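Local coordinates for Glyoxalase/bleomycin resistance protein/dioxygenase (Alicyclobacillus acidocaldarius subsp. acidocaldarius, PDB 3RRI) that belongs to the vicinal oxygen chelate (glyoxalase) superfamily of metalloproteins and, like some of its relatives, may act as a dioxygenase, at residues E108-F113 and K126-D131; D46-Q51 and I73-K78; P94-L99 and F114-S119. All blocks are in the same frame, centred on the assembly; numbering follows the deposited sequence.

Contacts 1 and 3 share strand 110-116: contact 1 pairs its beginning with the end of strand 122-128, contact 3 its end with the bulged strand 95-98. Their centres lie about 18 Å apart, yet Phe113 CD1 still meets Phe95 CE2 at 3.6 Å. Contact 2 packs the turn of the other sheet against strand 70-74, the parallel neighbour of 122-128; its centre is about 14 Å from that of contact 1, and Lys126 O lies 3.0 Å from Phe75 N. Contacts 2 and 3 fall on opposite sides of the chain's centre. Acetate sits at contact 1, and both contact 1 and contact 2 touch the third subunit.

Contact 1. Residues E108-F113 and K126-D131; sequences EEHETF and KYYFDD. With ACT (acetate ion), chain D.
An antiparallel beta hairpin of strands 110-116 and 122-128, part of the mixed sheet of the vicinal oxygen chelate fold, sets His110 against Tyr128 near its open end. Glu111 N bonds Tyr127 O at 2.9 Å and Tyr127 N returns a bond to Glu111 O, making a hydrogen-bonded pair flanked by the non-hydrogen-bonded pairs His110-Tyr128 and Thr112-Lys126. The His110 and Tyr128 side chains leave one face of the sheet side by side, pointing the same way. A CH-pi contact places His110 CB 3.7 Å from the centroid of the phenol ring, almost on its normal, while Tyr128 OH comes over the centre of the imidazole; the two planes are tilted by 35°. His110 CG stands between the backbone N and carbonyl carbon (chi1 47°), and ND1 donates to Glu108 O over 2.9 Å, nearly straight and in the ring plane, which fixes the rotation of the imidazole. Lys126 passes obliquely, CD touching His110 CD2 at 3.5 Å. Its long chain lets NZ reach Tyr128 OH at 2.9 Å, and NZ is also held by Gln51 of the third subunit. Tyrosine suits this spot because its hydroxyl accepts from the lysine and donates to acetate O over 2.7 Å; the acetate, probably from the crystallisation liquor, is bound by Arg37 of the third subunit as well. Phe129 turns its ring back so that CZ meets Glu111 CG at 3.5 Å and CD2 approaches Glu109 CG. The Glu109 carboxylate is engaged by Gly105 N and Arg101. Beyond the last strand pair, Phe129 N bonds Glu109 O only weakly, and a water donates to that oxygen at 2.7 Å while accepting from Asp130 N.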
# COMPACT_ATOMS: atom_id res chain seq x y z
N GLU A 108 19.75 -19.76 -4.47
CA GLU A 108 19.37 -18.75 -5.49
C GLU A 108 18.87 -19.34 -6.82
O GLU A 108 18.82 -18.64 -7.84
CB GLU A 108 20.53 -17.78 -5.77
CG GLU A 108 21.83 -18.42 -6.23
CD GLU A 108 22.84 -18.62 -5.08
OE1 GLU A 108 22.51 -19.39 -4.13
OE2 GLU A 108 23.97 -18.03 -5.14
N GLU A 109 18.47 -20.61 -6.79
CA GLU A 109 17.84 -21.24 -7.93
C GLU A 109 16.66 -20.44 -8.46
O GLU A 109 15.81 -19.98 -7.68
CB GLU A 109 17.30 -22.63 -7.55
CG GLU A 109 16.67 -23.34 -8.75
CD GLU A 109 16.50 -24.84 -8.59
OE1 GLU A 109 16.73 -25.37 -7.48
OE2 GLU A 109 16.15 -25.48 -9.61
N HIS A 110 16.58 -20.32 -9.78
CA HIS A 110 15.41 -19.70 -10.39
C HIS A 110 15.00 -20.37 -11.71
O HIS A 110 15.88 -20.90 -12.41
CB HIS A 110 15.68 -18.21 -10.62
CG HIS A 110 17.01 -17.90 -11.27
ND1 HIS A 110 18.20 -17.88 -10.58
CD2 HIS A 110 17.30 -17.51 -12.54
CE1 HIS A 110 19.18 -17.52 -11.40
NE2 HIS A 110 18.65 -17.27 -12.59
N GLU A 111 13.69 -20.38 -12.01
CA GLU A 111 13.21 -20.77 -13.33
C GLU A 111 13.42 -19.61 -14.25
O GLU A 111 13.28 -18.45 -13.83
CB GLU A 111 11.73 -21.15 -13.30
CG GLU A 111 11.37 -22.34 -12.39
CD GLU A 111 10.16 -23.17 -12.87
OE1 GLU A 111 9.75 -24.08 -12.12
OE2 GLU A 111 9.61 -22.94 -13.96
N THR A 112 13.71 -19.89 -15.52
CA THR A 112 14.04 -18.86 -16.49
C THR A 112 13.57 -19.29 -17.88
O THR A 112 13.58 -20.49 -18.20
CB THR A 112 15.56 -18.65 -16.52
OG1 THR A 112 15.91 -17.67 -17.48
CG2 THR A 112 16.24 -19.94 -16.93
N PHE A 113 13.14 -18.35 -18.71
CA PHE A 113 13.06 -18.56 -20.15
C PHE A 113 13.47 -17.27 -20.85
O PHE A 113 13.36 -16.20 -20.24
CB PHE A 113 11.69 -19.05 -20.63
CG PHE A 113 10.54 -18.12 -20.32
CD1 PHE A 113 10.09 -17.19 -21.25
CD2 PHE A 113 9.87 -18.21 -19.11
CE1 PHE A 113 9.00 -16.41 -20.98
CE2 PHE A 113 8.80 -17.38 -18.84
CZ PHE A 113 8.38 -16.49 -19.78
N LYS A 126 12.20 -14.42 -15.08
CA LYS A 126 12.69 -15.27 -14.02
C LYS A 126 11.67 -15.39 -12.88
O LYS A 126 10.85 -14.53 -12.67
CB LYS A 126 13.99 -14.70 -13.40
CG LYS A 126 15.16 -14.58 -14.34
CD LYS A 126 16.49 -14.31 -13.58
CE LYS A 126 16.65 -12.79 -13.32
NZ LYS A 126 18.06 -12.47 -12.82
N TYR A 127 11.77 -16.50 -12.15
CA TYR A 127 11.10 -16.68 -10.90
C TYR A 127 12.05 -17.36 -9.92
O TYR A 127 12.55 -18.46 -10.21
CB TYR A 127 9.83 -17.55 -11.08
CG TYR A 127 9.26 -18.02 -9.79
CD1 TYR A 127 8.48 -17.18 -9.03
CD2 TYR A 127 9.54 -19.30 -9.28
CE1 TYR A 127 7.96 -17.56 -7.85
CE2 TYR A 127 9.03 -19.69 -8.07
CZ TYR A 127 8.25 -18.81 -7.35
OH TYR A 127 7.72 -19.18 -6.12
N TYR A 128 12.30 -16.75 -8.75
CA TYR A 128 13.18 -17.28 -7.73
C TYR A 128 12.38 -18.01 -6.68
O TYR A 128 11.36 -17.53 -6.18
CB TYR A 128 14.03 -16.16 -7.05
CG TYR A 128 15.14 -15.61 -7.93
CD1 TYR A 128 16.43 -16.07 -7.79
CD2 TYR A 128 14.87 -14.63 -8.88
CE1 TYR A 128 17.45 -15.58 -8.60
CE2 TYR A 128 15.88 -14.11 -9.70
CZ TYR A 128 17.18 -14.58 -9.54
OH TYR A 128 18.16 -14.05 -10.36
N PHE A 129 12.88 -19.19 -6.29
CA PHE A 129 12.24 -20.02 -5.27
C PHE A 129 12.31 -19.40 -3.87
O PHE A 129 11.38 -19.55 -3.06
CB PHE A 129 12.82 -21.45 -5.36
CG PHE A 129 12.44 -22.14 -6.63
CD1 PHE A 129 11.17 -22.66 -6.78
CD2 PHE A 129 13.29 -22.16 -7.72
CE1 PHE A 129 10.79 -23.25 -7.98
CE2 PHE A 129 12.91 -22.74 -8.94
CZ PHE A 129 11.65 -23.29 -9.05
N ASP A 130 13.37 -18.62 -3.62
CA ASP A 130 13.49 -17.80 -2.40
C ASP A 130 13.49 -16.35 -2.88
O ASP A 130 14.42 -15.92 -3.57
CB ASP A 130 14.76 -18.17 -1.64
CG ASP A 130 14.97 -17.35 -0.37
OD1 ASP A 130 14.40 -16.25 -0.29
OD2 ASP A 130 15.68 -17.83 0.53
N ASP A 131 12.42 -15.63 -2.53
CA ASP A 131 12.26 -14.22 -2.98
C ASP A 131 13.33 -13.25 -2.55
O ASP A 131 13.53 -12.24 -3.23
CB ASP A 131 10.84 -13.65 -2.74
CG ASP A 131 10.43 -13.53 -1.28
OD1 ASP A 131 11.25 -13.77 -0.38
OD2 ASP A 131 9.24 -13.18 -1.05
C ACT D . 21.50 -14.07 -11.00
O ACT D . 20.72 -14.75 -10.28
OXT ACT D . 21.00 -13.23 -11.80
CH3 ACT D . 22.99 -14.23 -10.90
O HOH W 1 15.87 -18.61 -5.30

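Contact 2. Residues D46-Q51 and I73-K78; sequences DFFGDQ and ITFRDK
Ile73 is the tightly packed part here: its CG1 lies 3.8 Å from Phe48 CB, and its CD1 meets Phe47 CE2 at the same separation. Standing anti to the carbonyl carbon (chi1 -51°), CG1 is brought against Phe48; CD1, one bond further out, reaches Phe47, and CG2 rests 3.7 Å above the Phe75 ring, offset toward its rim. A branched aliphatic residue thus serves three aromatic neighbours at once. The Phe48 ring brings its edge to the Phe47 face, with CD2 above the centre. The two phenylalanines sit at a two-residue beta hairpin, a type I' turn from Phe47 to Asp50 linking strands 42-47 and 50-56 and packing one sheet of the vicinal oxygen chelate fold on strand 70-74 of the other. Phe47 N bonds Asp50 O at 2.8 Å, and Asp50 N bonds Phe47 O in return. Gly49 fits the turn, having no CB to press on the carbonyl oxygen of Phe48, and its N donates to Asp46 OD1 over 2.8 Å in an Asx motif. Asp50 adds only a marginal apolar contact, OD2 to Ile73 CD1 at 4.1 Å; its buried carboxylate is satisfied by Phe11 N and the Arg5 residues of its own chain and of the third subunit. Away from Ile73 the packing is looser. The Phe75 edge points at the Phe48 face in an offset edge-to-face pair, with centroids 5.9 Å apart and planes at 66°. Phe75 is buried beneath helix 78-90, whereas Phe48, on the solvent side, is partly exposed and packs on Arg132 of the fifth subunit.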
# COMPACT_ATOMS: atom_id res chain seq x y z
N ASP A 46 4.75 0.56 -22.20
CA ASP A 46 4.55 0.17 -20.82
C ASP A 46 4.83 -1.34 -20.86
O ASP A 46 4.02 -2.15 -21.35
CB ASP A 46 3.14 0.53 -20.35
CG ASP A 46 2.73 -0.12 -19.05
OD1 ASP A 46 3.46 -1.00 -18.54
OD2 ASP A 46 1.65 0.28 -18.51
N PHE A 47 6.03 -1.67 -20.38
CA PHE A 47 6.58 -3.01 -20.41
C PHE A 47 6.45 -3.55 -18.97
O PHE A 47 7.32 -3.34 -18.11
CB PHE A 47 8.03 -2.95 -20.90
CG PHE A 47 8.74 -4.28 -20.87
CD1 PHE A 47 8.69 -5.11 -21.97
CD2 PHE A 47 9.52 -4.64 -19.79
CE1 PHE A 47 9.39 -6.32 -21.95
CE2 PHE A 47 10.23 -5.82 -19.76
CZ PHE A 47 10.15 -6.69 -20.85
N PHE A 48 5.33 -4.23 -18.67
CA PHE A 48 5.07 -4.79 -17.34
C PHE A 48 5.15 -3.75 -16.23
O PHE A 48 5.45 -4.05 -15.08
CB PHE A 48 6.02 -5.97 -17.04
CG PHE A 48 5.92 -7.10 -18.02
CD1 PHE A 48 5.11 -8.17 -17.74
CD2 PHE A 48 6.60 -7.09 -19.22
CE1 PHE A 48 5.00 -9.23 -18.67
CE2 PHE A 48 6.50 -8.16 -20.14
CZ PHE A 48 5.70 -9.23 -19.82
N GLY A 49 4.84 -2.50 -16.59
CA GLY A 49 4.80 -1.41 -15.62
C GLY A 49 6.07 -0.57 -15.59
O GLY A 49 6.08 0.48 -14.94
N ASP A 50 7.12 -1.03 -16.24
CA ASP A 50 8.36 -0.23 -16.46
C ASP A 50 8.29 0.33 -17.89
O ASP A 50 7.33 0.08 -18.63
CB ASP A 50 9.58 -1.07 -16.17
CG ASP A 50 9.72 -1.35 -14.70
OD1 ASP A 50 9.82 -0.42 -13.91
OD2 ASP A 50 9.71 -2.52 -14.28
N GLN A 51 9.24 1.20 -18.28
CA GLN A 51 9.23 1.77 -19.61
C GLN A 51 10.30 1.13 -20.49
O GLN A 51 11.48 1.10 -20.12
CB GLN A 51 9.47 3.30 -19.56
CG GLN A 51 9.35 3.91 -20.94
CD GLN A 51 9.95 5.31 -21.06
OE1 GLN A 51 11.05 5.59 -20.58
NE2 GLN A 51 9.25 6.17 -21.75
N ILE A 73 11.80 -9.17 -16.60
CA ILE A 73 11.13 -9.05 -15.32
C ILE A 73 11.36 -10.29 -14.49
O ILE A 73 11.30 -11.41 -15.03
CB ILE A 73 9.61 -8.81 -15.48
CG1 ILE A 73 9.33 -7.66 -16.45
CG2 ILE A 73 8.96 -8.64 -14.11
CD1 ILE A 73 9.85 -6.22 -15.98
N THR A 74 11.57 -10.11 -13.20
CA THR A 74 11.58 -11.21 -12.22
C THR A 74 10.31 -11.11 -11.42
O THR A 74 9.99 -10.08 -10.83
CB THR A 74 12.81 -11.14 -11.34
OG1 THR A 74 13.97 -11.17 -12.16
CG2 THR A 74 12.85 -12.25 -10.26
N PHE A 75 9.48 -12.15 -11.51
CA PHE A 75 8.17 -12.11 -10.92
C PHE A 75 8.18 -12.71 -9.52
O PHE A 75 8.72 -13.79 -9.32
CB PHE A 75 7.17 -12.94 -11.76
CG PHE A 75 6.94 -12.38 -13.12
CD1 PHE A 75 6.14 -11.24 -13.29
CD2 PHE A 75 7.52 -12.96 -14.24
CE1 PHE A 75 5.95 -10.72 -14.55
CE2 PHE A 75 7.31 -12.45 -15.49
CZ PHE A 75 6.55 -11.31 -15.65
N ARG A 76 7.55 -12.03 -8.56
CA ARG A 76 7.44 -12.58 -7.20
C ARG A 76 6.48 -13.76 -7.18
O ARG A 76 6.71 -14.74 -6.47
CB ARG A 76 6.98 -11.55 -6.16
CG ARG A 76 7.20 -12.08 -4.72
CD ARG A 76 7.22 -10.99 -3.68
NE ARG A 76 8.22 -9.93 -3.96
CZ ARG A 76 9.29 -9.63 -3.21
NH1 ARG A 76 9.57 -10.32 -2.10
NH2 ARG A 76 10.09 -8.62 -3.58
N ASP A 77 5.39 -13.63 -7.92
CA ASP A 77 4.30 -14.62 -7.95
C ASP A 77 4.52 -15.56 -9.11
O ASP A 77 4.46 -15.17 -10.25
CB ASP A 77 2.98 -13.86 -8.11
CG ASP A 77 1.72 -14.73 -7.96
OD1 ASP A 77 1.82 -16.00 -8.01
OD2 ASP A 77 0.63 -14.12 -7.79
N LYS A 78 4.74 -16.83 -8.83
CA LYS A 78 4.92 -17.77 -9.92
C LYS A 78 3.78 -17.80 -10.95
O LYS A 78 4.03 -18.08 -12.11
CB LYS A 78 5.11 -19.19 -9.40
CG LYS A 78 5.58 -20.12 -10.50
CD LYS A 78 6.19 -21.38 -10.01
CE LYS A 78 7.17 -21.92 -11.08
NZ LYS A 78 6.49 -22.41 -12.32

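Contact 3. Residues P94-L99 and F114-S119; sequences PFYHDL and FLIDPS
Leu115 lays its CD2 methyl over the centre of the Phe95 ring, 3.6 Å from the centroid and only 5° off the normal, a CH-pi contact. The two side chains lie side by side and point the same way; in Leu115 CD1 is anti to CA (chi2 -179°), which leaves CD2 as the branch over the ring. Helix 78-90 covers this apolar face, Ala88 touching both residues, while Lys89 of that helix makes a cation-pi contact with the Phe95 ring. The backbones pair antiparallel, beginning with Ile116 N, which donates to Pro94 O over 3.1 Å. Next comes a classic beta bulge, at which strand 95-98 of the mixed sheet of this vicinal oxygen chelate fold places two residues, Tyr96 and His97, opposite the single Phe114. Phe114 O therefore takes two N-H groups from the same face of its plane: Tyr96 N at 2.9 Å, standing well above that plane, and His97 N at 3.2 Å along a straighter bond. The pairing is completed by Phe114 N, which meets His97 O at 2.9 Å in the carbonyl plane. The bulge turns Tyr96 toward strand 110-116, its CB 3.9 Å from Phe114 CB. Tyrosine suits this partly exposed place: CB packs on Phe114 and Ile116, and the polar hydroxyl can lie at the outer end. His97 rests CB against the Phe114 ring but swings its imidazole away; ND1 donates to Asp98 O at 3.0 Å, nearly in the ring plane. His70 meets the Phe114 ring edge-to-face. At the other end Pro94, which needs only its carbonyl O for the pairing, packs CB against Ile116 CG2 at 3.8 Å.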
# COMPACT_ATOMS: atom_id res chain seq x y z
N PRO A 94 9.01 -16.10 -30.48
CA PRO A 94 10.20 -16.95 -30.53
C PRO A 94 10.92 -17.01 -29.20
O PRO A 94 11.15 -15.97 -28.59
CB PRO A 94 11.09 -16.28 -31.59
CG PRO A 94 10.22 -15.42 -32.35
CD PRO A 94 9.01 -15.07 -31.53
N PHE A 95 11.30 -18.21 -28.79
CA PHE A 95 12.21 -18.43 -27.68
C PHE A 95 13.67 -18.53 -28.15
O PHE A 95 13.98 -19.18 -29.16
CB PHE A 95 11.86 -19.72 -26.94
CG PHE A 95 10.64 -19.62 -26.08
CD1 PHE A 95 9.38 -19.52 -26.65
CD2 PHE A 95 10.72 -19.60 -24.70
CE1 PHE A 95 8.22 -19.43 -25.84
CE2 PHE A 95 9.58 -19.50 -23.91
CZ PHE A 95 8.34 -19.39 -24.49
N TYR A 96 14.57 -17.85 -27.44
CA TYR A 96 15.99 -18.08 -27.53
C TYR A 96 16.39 -19.28 -26.68
O TYR A 96 17.27 -20.07 -27.07
CB TYR A 96 16.76 -16.82 -27.08
CG TYR A 96 18.24 -16.98 -27.16
CD1 TYR A 96 18.89 -16.96 -28.39
CD2 TYR A 96 19.01 -17.17 -26.01
CE1 TYR A 96 20.27 -17.13 -28.47
CE2 TYR A 96 20.37 -17.33 -26.07
CZ TYR A 96 21.00 -17.32 -27.31
OH TYR A 96 22.36 -17.48 -27.36
N HIS A 97 15.79 -19.38 -25.50
CA HIS A 97 16.01 -20.50 -24.59
C HIS A 97 14.70 -20.87 -23.92
O HIS A 97 14.05 -20.03 -23.31
CB HIS A 97 17.09 -20.16 -23.56
CG HIS A 97 17.78 -21.36 -22.97
ND1 HIS A 97 17.12 -22.27 -22.17
CD2 HIS A 97 19.05 -21.80 -23.07
CE1 HIS A 97 17.96 -23.22 -21.79
NE2 HIS A 97 19.14 -22.97 -22.34
N ASP A 98 14.28 -22.14 -24.03
CA ASP A 98 13.03 -22.55 -23.44
C ASP A 98 13.18 -22.66 -21.92
O ASP A 98 14.27 -22.51 -21.37
CB ASP A 98 12.56 -23.91 -24.05
CG ASP A 98 11.03 -24.07 -24.08
OD1 ASP A 98 10.30 -23.49 -23.23
OD2 ASP A 98 10.52 -24.79 -24.98
N LEU A 99 12.07 -22.93 -21.25
CA LEU A 99 11.99 -23.03 -19.81
C LEU A 99 13.10 -23.91 -19.27
O LEU A 99 13.28 -25.07 -19.72
CB LEU A 99 10.62 -23.60 -19.39
CG LEU A 99 10.14 -23.45 -17.95
CD1 LEU A 99 10.09 -21.97 -17.53
CD2 LEU A 99 8.75 -24.07 -17.85
N PHE A 114 14.02 -17.39 -22.05
CA PHE A 114 14.43 -16.23 -22.84
C PHE A 114 13.61 -16.16 -24.12
O PHE A 114 13.53 -17.15 -24.87
CB PHE A 114 15.87 -16.36 -23.28
CG PHE A 114 16.89 -16.10 -22.21
CD1 PHE A 114 17.67 -14.95 -22.26
CD2 PHE A 114 17.14 -17.01 -21.21
CE1 PHE A 114 18.66 -14.71 -21.31
CE2 PHE A 114 18.11 -16.76 -20.24
CZ PHE A 114 18.88 -15.61 -20.30
N LEU A 115 13.03 -15.00 -24.39
CA LEU A 115 12.43 -14.67 -25.67
C LEU A 115 13.43 -13.85 -26.48
O LEU A 115 14.44 -13.38 -25.94
CB LEU A 115 11.14 -13.88 -25.49
CG LEU A 115 10.10 -14.46 -24.55
CD1 LEU A 115 8.90 -13.60 -24.49
CD2 LEU A 115 9.72 -15.91 -25.02
N ILE A 116 13.18 -13.72 -27.78
CA ILE A 116 14.08 -12.94 -28.66
C ILE A 116 13.26 -12.09 -29.57
O ILE A 116 12.31 -12.56 -30.21
CB ILE A 116 15.10 -13.87 -29.40
CG1 ILE A 116 16.11 -13.07 -30.24
CG2 ILE A 116 14.36 -14.95 -30.24
CD1 ILE A 116 17.26 -13.89 -30.83
N ASP A 117 13.53 -10.78 -29.55
CA ASP A 117 12.80 -9.85 -30.38
C ASP A 117 13.37 -9.80 -31.83
O ASP A 117 14.39 -10.44 -32.11
CB ASP A 117 12.62 -8.47 -29.68
CG ASP A 117 13.74 -7.48 -29.90
OD1 ASP A 117 14.68 -7.77 -30.64
OD2 ASP A 117 13.62 -6.34 -29.32
N PRO A 118 12.68 -9.11 -32.74
CA PRO A 118 13.10 -9.20 -34.16
C PRO A 118 14.48 -8.59 -34.45
O PRO A 118 15.04 -8.85 -35.52
CB PRO A 118 11.99 -8.47 -34.90
CG PRO A 118 10.82 -8.53 -33.99
CD PRO A 118 11.38 -8.45 -32.61
N SER A 119 15.00 -7.78 -33.52
CA SER A 119 16.31 -7.22 -33.66
C SER A 119 17.32 -7.90 -32.74
O SER A 119 18.37 -7.34 -32.44
CB SER A 119 16.23 -5.71 -33.41
OG SER A 119 15.27 -5.11 -34.21